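PDB 3G5S: methylenetetrahydrofolate--tRNA-(uracil-5-)-methyltransferase TrmFO, which probably catalyses the folate- and FAD-dependent methylation of uridine 54 in tRNA to 5-methyluridine, using methylenetetrahydrofolate and NADH or NADPH. Local coordinates for residues Glu285-Ile290 and Ala299-Tyr304. Residues are numbered along the deposited sequence; the frame is centred on the assembly and turned at random.
Sequences EQKRLI and AEIVRY. With EDO (1,2-ethanediol), chain H.
Y304 runs alongside Q286 and crosses K287 at a slant where the last turns of helix 283-290 pack against strand 301-303, an edge strand of the six-stranded antiparallel sheet. V302 and R303 both face I163 on the neighbouring strand, a classic beta bulge, and Y304 follows directly after it. Followed outward, Y304 CB sits 3.8 Å from Q286 OE1. CD1 is closer to that oxygen, at 3.5 Å, and also meets Q286 CB, which lies at the ring edge in its plane. CE1 reaches Q286 CB and the backbone N of K287, each at 4.0 Å, and OH ends beside K287 CB. The Q286 and Y304 side chains slide past each other in opposite directions, with the Q286 amide turned 77° from the ring plane; its OE1 accepts from G305 N and its NE2 donates to L281 O, which fixes its rotation. I301 CG2 sits over one ring face, 3.5 Å above the plane, and W283 stacks with the ring. An alanine in place of Y304 would probably open a gap between Q286, K287 and I301 and leave W283 without its stacking partner. The other branch of I301 carries the apolar contact to the helix. Its chi1 of -64° sets CG1 anti to the carbonyl carbon, and from there CD1 reaches the helix, 3.5 Å from K287 CA. K287 itself is fully extended, and its amine leads away from the strand. I290, which also touches P162, adds a looser contact from CG2 to A299 CB; its other branch meets I301 tip to tip, CD1 to CD1 at a tight 3.5 Å.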
loop_
_atom_site.group_PDB
_atom_site.type_symbol
_atom_site.label_atom_id
_atom_site.label_comp_id
_atom_site.label_asym_id
_atom_site.label_seq_id
_atom_site.Cartn_x
_atom_site.Cartn_y
_atom_site.Cartn_z
ATOM N N GLU A 285 -16.840 -7.297 -8.051
ATOM C CA GLU A 285 -17.483 -8.452 -7.431
ATOM C C GLU A 285 -17.383 -8.396 -5.912
ATOM O O GLU A 285 -18.334 -8.727 -5.211
ATOM C CB GLU A 285 -16.894 -9.760 -7.953
ATOM C CG GLU A 285 -17.137 -9.988 -9.435
ATOM C CD GLU A 285 -18.598 -10.272 -9.763
ATOM O OE1 GLU A 285 -19.454 -9.368 -9.627
ATOM O OE2 GLU A 285 -18.889 -11.413 -10.166
ATOM N N GLN A 286 -16.231 -7.975 -5.400
ATOM C CA GLN A 286 -16.085 -7.800 -3.965
ATOM C C GLN A 286 -17.115 -6.813 -3.438
ATOM O O GLN A 286 -17.741 -7.052 -2.413
ATOM C CB GLN A 286 -14.685 -7.306 -3.619
ATOM C CG GLN A 286 -13.584 -8.324 -3.850
ATOM C CD GLN A 286 -12.238 -7.844 -3.339
ATOM O OE1 GLN A 286 -12.147 -7.249 -2.268
ATOM N NE2 GLN A 286 -11.188 -8.108 -4.105
ATOM N N LYS A 287 -17.281 -5.692 -4.127
ATOM C CA LYS A 287 -18.254 -4.705 -3.681
ATOM C C LYS A 287 -19.670 -5.284 -3.640
ATOM O O LYS A 287 -20.400 -5.108 -2.664
ATOM C CB LYS A 287 -18.208 -3.460 -4.565
ATOM C CG LYS A 287 -19.187 -2.385 -4.143
ATOM C CD LYS A 287 -19.054 -1.153 -5.016
ATOM C CE LYS A 287 -20.024 -0.068 -4.585
ATOM N NZ LYS A 287 -19.878 1.153 -5.422
ATOM N N ARG A 288 -20.054 -5.982 -4.699
ATOM C CA ARG A 288 -21.387 -6.576 -4.766
ATOM C C ARG A 288 -21.613 -7.561 -3.621
ATOM O O ARG A 288 -22.671 -7.573 -2.985
ATOM C CB ARG A 288 -21.582 -7.266 -6.115
ATOM C CG ARG A 288 -22.977 -7.805 -6.326
ATOM C CD ARG A 288 -23.182 -8.223 -7.770
ATOM N NE ARG A 288 -22.230 -9.247 -8.186
ATOM C CZ ARG A 288 -22.417 -10.552 -8.029
ATOM N NH1 ARG A 288 -23.530 -11.006 -7.464
ATOM N NH2 ARG A 288 -21.488 -11.406 -8.440
ATOM N N LEU A 289 -20.605 -8.384 -3.359
ATOM C CA LEU A 289 -20.690 -9.390 -2.309
ATOM C C LEU A 289 -20.718 -8.754 -0.921
ATOM O O LEU A 289 -21.536 -9.115 -0.074
ATOM C CB LEU A 289 -19.522 -10.369 -2.427
ATOM C CG LEU A 289 -19.722 -11.560 -3.371
ATOM C CD1 LEU A 289 -20.403 -12.695 -2.628
ATOM C CD2 LEU A 289 -20.536 -11.177 -4.604
ATOM N N ILE A 290 -19.823 -7.799 -0.690
ATOM C CA ILE A 290 -19.746 -7.148 0.608
ATOM C C ILE A 290 -21.078 -6.500 0.971
ATOM O O ILE A 290 -21.511 -6.544 2.120
ATOM C CB ILE A 290 -18.604 -6.102 0.654
ATOM C CG1 ILE A 290 -17.242 -6.801 0.681
ATOM C CG2 ILE A 290 -18.762 -5.186 1.858
ATOM C CD1 ILE A 290 -16.095 -5.907 0.286
ATOM N N ALA A 299 -21.715 0.041 2.482
ATOM C CA ALA A 299 -20.324 0.191 2.873
ATOM C C ALA A 299 -19.489 0.802 1.757
ATOM O O ALA A 299 -19.689 0.495 0.577
ATOM C CB ALA A 299 -19.750 -1.148 3.283
ATOM N N GLU A 300 -18.557 1.669 2.148
ATOM C CA GLU A 300 -17.575 2.243 1.237
ATOM C C GLU A 300 -16.283 1.455 1.408
ATOM O O GLU A 300 -15.662 1.478 2.468
ATOM C CB GLU A 300 -17.327 3.723 1.554
ATOM C CG GLU A 300 -16.263 4.366 0.668
ATOM C CD GLU A 300 -16.010 5.839 0.979
ATOM O OE1 GLU A 300 -16.927 6.525 1.481
ATOM O OE2 GLU A 300 -14.888 6.318 0.706
ATOM N N ILE A 301 -15.896 0.729 0.371
ATOM C CA ILE A 301 -14.681 -0.067 0.417
ATOM C C ILE A 301 -13.514 0.820 0.039
ATOM O O ILE A 301 -13.479 1.357 -1.067
ATOM C CB ILE A 301 -14.761 -1.268 -0.540
ATOM C CG1 ILE A 301 -15.877 -2.219 -0.100
ATOM C CG2 ILE A 301 -13.423 -1.992 -0.605
ATOM C CD1 ILE A 301 -16.658 -2.812 -1.243
ATOM N N VAL A 302 -12.568 0.979 0.961
ATOM C CA VAL A 302 -11.418 1.835 0.717
ATOM C C VAL A 302 -10.171 1.063 0.291
ATOM O O VAL A 302 -9.261 1.651 -0.281
ATOM C CB VAL A 302 -11.105 2.745 1.926
ATOM C CG1 VAL A 302 -12.244 3.720 2.168
ATOM C CG2 VAL A 302 -10.829 1.921 3.172
ATOM N N ARG A 303 -10.126 -0.241 0.552
ATOM C CA ARG A 303 -9.004 -1.054 0.102
ATOM C C ARG A 303 -9.552 -2.435 -0.218
ATOM O O ARG A 303 -10.105 -3.092 0.657
ATOM C CB ARG A 303 -7.923 -1.131 1.186
ATOM C CG ARG A 303 -6.622 -1.768 0.730
ATOM C CD ARG A 303 -6.612 -3.312 0.837
ATOM N NE ARG A 303 -5.224 -3.757 0.822
ATOM C CZ ARG A 303 -4.552 -4.182 -0.247
ATOM N NH1 ARG A 303 -5.154 -4.330 -1.423
ATOM N NH2 ARG A 303 -3.263 -4.491 -0.120
ATOM N N TYR A 304 -9.443 -2.854 -1.474
ATOM C CA TYR A 304 -9.980 -4.146 -1.889
ATOM C C TYR A 304 -9.043 -5.301 -1.534
ATOM O O TYR A 304 -7.829 -5.129 -1.444
ATOM C CB TYR A 304 -10.284 -4.136 -3.385
ATOM C CG TYR A 304 -11.556 -3.394 -3.715
ATOM C CD1 TYR A 304 -12.782 -4.043 -3.650
ATOM C CD2 TYR A 304 -11.547 -2.048 -4.069
ATOM C CE1 TYR A 304 -13.954 -3.392 -3.931
ATOM C CE2 TYR A 304 -12.727 -1.382 -4.359
ATOM C CZ TYR A 304 -13.925 -2.062 -4.285
ATOM O OH TYR A 304 -15.105 -1.426 -4.569
HETATM C C1 EDO H . -15.818 10.272 1.650
HETATM O O1 EDO H . -16.481 9.214 2.354
HETATM C C2 EDO H . -14.360 9.897 1.422
HETATM O O2 EDO H . -14.290 8.816 0.485
#